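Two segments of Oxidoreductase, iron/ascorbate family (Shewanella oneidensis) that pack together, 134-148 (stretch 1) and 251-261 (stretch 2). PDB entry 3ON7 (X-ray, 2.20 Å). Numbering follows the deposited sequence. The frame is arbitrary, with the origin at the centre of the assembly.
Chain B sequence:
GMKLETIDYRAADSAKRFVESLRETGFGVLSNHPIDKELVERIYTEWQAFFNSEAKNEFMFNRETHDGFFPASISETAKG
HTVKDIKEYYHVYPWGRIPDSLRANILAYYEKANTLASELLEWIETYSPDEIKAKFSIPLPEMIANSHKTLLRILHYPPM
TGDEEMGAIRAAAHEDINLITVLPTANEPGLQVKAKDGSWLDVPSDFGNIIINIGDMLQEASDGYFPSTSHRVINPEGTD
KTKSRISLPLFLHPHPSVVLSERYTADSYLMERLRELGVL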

# COMPACT_ATOMS: atom_id res chain seq x y z
N ALA B 134 -16.09 -18.99 25.40
CA ALA B 134 -16.70 -17.67 25.61
C ALA B 134 -15.84 -16.52 25.08
O ALA B 134 -16.34 -15.41 24.91
CB ALA B 134 -17.00 -17.45 27.10
N LYS B 135 -14.56 -16.77 24.81
CA LYS B 135 -13.69 -15.74 24.25
C LYS B 135 -13.88 -15.53 22.73
O LYS B 135 -13.53 -14.49 22.21
CB LYS B 135 -12.23 -16.05 24.57
CG LYS B 135 -11.92 -15.95 26.05
CD LYS B 135 -10.42 -16.04 26.31
CE LYS B 135 -10.11 -16.11 27.81
NZ LYS B 135 -10.77 -15.01 28.56
N PHE B 136 -14.44 -16.52 22.05
CA PHE B 136 -14.65 -16.43 20.62
C PHE B 136 -15.87 -15.57 20.35
O PHE B 136 -16.96 -15.87 20.82
CB PHE B 136 -14.84 -17.82 20.01
CG PHE B 136 -13.74 -18.79 20.35
CD1 PHE B 136 -12.43 -18.37 20.53
CD2 PHE B 136 -14.02 -20.15 20.45
CE1 PHE B 136 -11.42 -19.29 20.82
CE2 PHE B 136 -13.03 -21.06 20.74
CZ PHE B 136 -11.73 -20.63 20.92
N SER B 137 -15.69 -14.48 19.60
CA SER B 137 -16.77 -13.50 19.41
C SER B 137 -17.89 -14.04 18.53
O SER B 137 -19.04 -13.68 18.69
CB SER B 137 -16.21 -12.21 18.80
OG SER B 137 -15.62 -12.45 17.53
N ILE B 138 -17.54 -14.87 17.56
CA ILE B 138 -18.54 -15.58 16.78
C ILE B 138 -18.01 -16.98 16.65
O ILE B 138 -16.85 -17.21 16.96
CB ILE B 138 -18.80 -14.91 15.40
CG1 ILE B 138 -17.53 -14.85 14.55
CG2 ILE B 138 -19.34 -13.50 15.59
CD1 ILE B 138 -17.78 -14.32 13.12
N PRO B 139 -18.85 -17.94 16.23
CA PRO B 139 -18.31 -19.29 16.08
C PRO B 139 -17.12 -19.35 15.12
O PRO B 139 -17.14 -18.71 14.07
CB PRO B 139 -19.50 -20.08 15.53
CG PRO B 139 -20.70 -19.36 16.06
CD PRO B 139 -20.31 -17.90 16.09
N LEU B 140 -16.10 -20.12 15.48
CA LEU B 140 -14.84 -20.16 14.72
C LEU B 140 -15.07 -20.40 13.22
O LEU B 140 -14.43 -19.76 12.39
CB LEU B 140 -13.87 -21.23 15.28
CG LEU B 140 -13.36 -21.08 16.73
CD1 LEU B 140 -12.35 -22.14 17.05
CD2 LEU B 140 -12.76 -19.70 16.96
N PRO B 141 -15.98 -21.31 12.87
CA PRO B 141 -16.20 -21.57 11.45
C PRO B 141 -16.74 -20.38 10.68
O PRO B 141 -16.46 -20.26 9.49
CB PRO B 141 -17.24 -22.68 11.47
CG PRO B 141 -17.03 -23.37 12.74
CD PRO B 141 -16.69 -22.29 13.71
N GLU B 142 -17.50 -19.52 11.35
CA GLU B 142 -18.11 -18.35 10.73
C GLU B 142 -17.07 -17.30 10.40
O GLU B 142 -17.31 -16.48 9.52
CB GLU B 142 -19.18 -17.72 11.64
CG GLU B 142 -20.55 -18.32 11.48
CD GLU B 142 -21.57 -17.64 12.38
OE1 GLU B 142 -21.58 -16.38 12.47
OE2 GLU B 142 -22.36 -18.39 13.01
N MSE B 143 -15.93 -17.33 11.11
CA MSE B 143 -14.82 -16.39 10.88
C MSE B 143 -14.22 -16.52 9.49
O MSE B 143 -13.71 -15.55 8.96
CB MSE B 143 -13.70 -16.57 11.92
CG MSE B 143 -14.10 -16.23 13.34
SE MSE B 143 -12.69 -16.39 14.64
CE MSE B 143 -13.61 -15.62 16.17
N ILE B 144 -14.26 -17.73 8.91
CA ILE B 144 -13.62 -17.99 7.61
C ILE B 144 -14.61 -18.26 6.45
O ILE B 144 -14.20 -18.40 5.29
CB ILE B 144 -12.64 -19.19 7.68
CG1 ILE B 144 -13.35 -20.51 7.95
CG2 ILE B 144 -11.55 -18.95 8.73
CD1 ILE B 144 -12.57 -21.73 7.37
N ALA B 145 -15.89 -18.38 6.76
CA ALA B 145 -16.87 -18.64 5.70
C ALA B 145 -16.81 -17.48 4.69
O ALA B 145 -17.08 -16.36 5.05
CB ALA B 145 -18.27 -18.76 6.28
N ASN B 146 -16.47 -17.79 3.44
CA ASN B 146 -16.40 -16.80 2.35
C ASN B 146 -15.48 -15.64 2.67
O ASN B 146 -15.79 -14.50 2.36
CB ASN B 146 -17.80 -16.30 1.96
CG ASN B 146 -18.64 -17.40 1.32
OD1 ASN B 146 -18.19 -18.09 0.41
ND2 ASN B 146 -19.86 -17.58 1.81
N SER B 147 -14.36 -15.96 3.30
CA SER B 147 -13.37 -14.99 3.65
C SER B 147 -12.60 -14.57 2.42
O SER B 147 -12.04 -15.40 1.69
CB SER B 147 -12.37 -15.54 4.66
OG SER B 147 -11.24 -14.70 4.69
N HIS B 148 -12.53 -13.25 2.24
CA HIS B 148 -11.87 -12.60 1.12
C HIS B 148 -10.35 -12.79 1.17
O HIS B 148 -9.68 -12.92 0.13
CB HIS B 148 -12.21 -11.12 1.19
CG HIS B 148 -11.65 -10.30 0.08
ND1 HIS B 148 -10.77 -9.27 0.31
CD2 HIS B 148 -11.85 -10.34 -1.26
CE1 HIS B 148 -10.44 -8.72 -0.85
NE2 HIS B 148 -11.08 -9.34 -1.81
N PHE B 251 -3.88 -20.78 3.68
CA PHE B 251 -3.90 -19.90 4.86
C PHE B 251 -5.31 -19.37 5.10
O PHE B 251 -5.81 -18.53 4.34
CB PHE B 251 -2.90 -18.78 4.67
CG PHE B 251 -1.47 -19.28 4.54
CD1 PHE B 251 -0.68 -19.48 5.67
CD2 PHE B 251 -0.95 -19.59 3.30
CE1 PHE B 251 0.61 -19.98 5.56
CE2 PHE B 251 0.35 -20.06 3.18
CZ PHE B 251 1.12 -20.27 4.30
N LEU B 252 -5.98 -19.91 6.12
CA LEU B 252 -7.36 -19.51 6.43
C LEU B 252 -7.25 -18.22 7.24
O LEU B 252 -6.59 -18.21 8.28
CB LEU B 252 -8.13 -20.61 7.22
CG LEU B 252 -8.57 -21.91 6.54
CD1 LEU B 252 -9.39 -21.64 5.32
CD2 LEU B 252 -7.42 -22.84 6.18
N HIS B 253 -7.82 -17.13 6.73
CA HIS B 253 -7.78 -15.83 7.38
C HIS B 253 -9.21 -15.46 7.79
O HIS B 253 -10.12 -15.64 7.01
CB HIS B 253 -7.28 -14.73 6.44
CG HIS B 253 -5.80 -14.74 6.19
ND1 HIS B 253 -4.95 -13.79 6.73
CD2 HIS B 253 -5.03 -15.53 5.41
CE1 HIS B 253 -3.72 -14.02 6.31
NE2 HIS B 253 -3.74 -15.07 5.51
N PRO B 254 -9.38 -14.88 8.98
CA PRO B 254 -10.71 -14.44 9.38
C PRO B 254 -11.15 -13.20 8.61
O PRO B 254 -10.32 -12.56 8.00
CB PRO B 254 -10.53 -14.13 10.86
CG PRO B 254 -9.13 -13.76 10.99
CD PRO B 254 -8.38 -14.59 10.01
N HIS B 255 -12.45 -12.86 8.65
CA HIS B 255 -12.88 -11.60 8.06
C HIS B 255 -12.18 -10.48 8.85
O HIS B 255 -12.02 -10.61 10.06
CB HIS B 255 -14.39 -11.42 8.14
CG HIS B 255 -15.16 -12.56 7.57
ND1 HIS B 255 -15.02 -12.97 6.27
CD2 HIS B 255 -16.07 -13.39 8.13
CE1 HIS B 255 -15.82 -13.99 6.04
NE2 HIS B 255 -16.47 -14.27 7.16
N PRO B 256 -11.74 -9.40 8.18
CA PRO B 256 -11.09 -8.27 8.83
C PRO B 256 -11.81 -7.74 10.06
O PRO B 256 -11.17 -7.47 11.08
CB PRO B 256 -11.10 -7.20 7.72
CG PRO B 256 -10.90 -7.97 6.50
CD PRO B 256 -11.60 -9.31 6.72
N SER B 257 -13.12 -7.59 9.96
CA SER B 257 -13.92 -7.04 11.04
C SER B 257 -14.20 -8.01 12.19
O SER B 257 -14.91 -7.63 13.12
CB SER B 257 -15.26 -6.55 10.49
OG SER B 257 -16.01 -7.63 9.97
N VAL B 258 -13.69 -9.23 12.16
CA VAL B 258 -13.92 -10.15 13.27
C VAL B 258 -13.17 -9.65 14.48
O VAL B 258 -11.99 -9.35 14.39
CB VAL B 258 -13.42 -11.57 12.98
CG1 VAL B 258 -13.39 -12.41 14.28
CG2 VAL B 258 -14.30 -12.23 11.96
N VAL B 259 -13.87 -9.55 15.61
CA VAL B 259 -13.24 -9.18 16.86
C VAL B 259 -12.53 -10.41 17.39
O VAL B 259 -13.13 -11.47 17.46
CB VAL B 259 -14.27 -8.70 17.91
CG1 VAL B 259 -13.60 -8.46 19.25
CG2 VAL B 259 -14.99 -7.45 17.42
N LEU B 260 -11.24 -10.27 17.71
CA LEU B 260 -10.44 -11.40 18.20
C LEU B 260 -10.40 -11.43 19.72
O LEU B 260 -10.31 -12.50 20.31
CB LEU B 260 -9.02 -11.31 17.67
CG LEU B 260 -8.84 -11.50 16.17
CD1 LEU B 260 -7.43 -11.05 15.75
CD2 LEU B 260 -9.11 -12.95 15.75
N SER B 261 -10.43 -10.25 20.33
CA SER B 261 -10.25 -10.08 21.75
C SER B 261 -10.69 -8.65 22.10
O SER B 261 -11.15 -7.91 21.22
CB SER B 261 -8.78 -10.26 22.14
OG SER B 261 -7.99 -9.14 21.72
O HOH W 1 -13.10 -13.73 19.13
O HOH W 2 -17.02 -10.72 15.33
O HOH W 3 -19.24 -15.34 8.07
O HOH W 4 -13.74 -11.51 4.22

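Stretches 134-148 and 251-261 of the oxidoreductase run past each other in opposite senses at one end, where Lys-135 lies nearest Ser-261 and Ser-137 nearest Val-259, and come closest at Met-143 and Pro-254, whose CA atoms are 4.8 Å apart. Apart from a short, weakly bonded helix at about 140-144 and a strand entering at 251-252, both segments are loop and turn. They bury 577 Å² between them, and His-255, Met-143 and Ile-144 cover the largest shares.

His-255 has the largest area covered by the other stretch, 89 Å². Its CA-to-CB bond points sideways, but the imidazole reaches into a type II turn from Ile-144 to Ser-147, closed by Ser-147 N to Ile-144 O at 3.2 Å. The ring lies among backbone carbonyls: Met-143 O sits over one face, while the oxygens of Ala-145 and Asn-146 approach the edge. His-255 NE2 makes a weak hydrogen bond to Glu-142 O at 3.3 Å, with a bent N-H...O angle of 123°. Water 3 lies beside this pair, donating to Glu-142 O at 2.7 Å and standing 3.1 Å from His-255 NE2. Across the ring, water 4 is 2.8 Å from His-255 ND1 and accepts from His-148 N at 2.9 Å, so each ring nitrogen has a water near it that also bonds the backbone of the first stretch.

Met-143, present as selenomethionine, joins the stretches through both backbone and side chain. Its carbonyl accepts a hydrogen bond from His-255 N (N to Met-143 O, 3.0 Å) and a CA-H...O contact from Pro-254 (CA to Met-143 O, 3.2 Å), so one oxygen meets two successive residues. The side chain extends with chi2 and chi3 both t, carrying CE to 3.7 Å from Val-258 CG1, while its CB packs 4.1 Å from Pro-254 CB. The CA-to-CB bond of Val-258 points toward the first stretch, presented by a type I turn from His-255 whose backbone bond runs from Val-258 N to His-255 O at 3.0 Å. Its other methyl, CG2, meets Ile-138 CD1 at 4.2 Å, extending the apolar patch.

Ile-144 directs its CA-to-CB bond away from the second stretch, yet its side chain still makes contact: CD1 packs 3.8 Å from Leu-252 CD1, and CG2 lies 4.0 Å from His-253 O. That carbonyl is bonded by Ser-147, whose OG donates to His-253 O at 2.7 Å.

A second serine secures the far end. The CA-to-CB bond of Ser-137 points toward the second stretch, and its OG donates to Val-259 O at 2.7 Å. Two waters reinforce the link. Water 1 accepts from Ser-137 N at 2.7 Å and lies 2.8 Å from Val-259 O; water 2 donates to Ser-137 OG at 3.1 Å and accepts weakly from Val-259 N at 3.4 Å. Serine hydroxyls thus bind main-chain carbonyls on either side of the Met-143 contact.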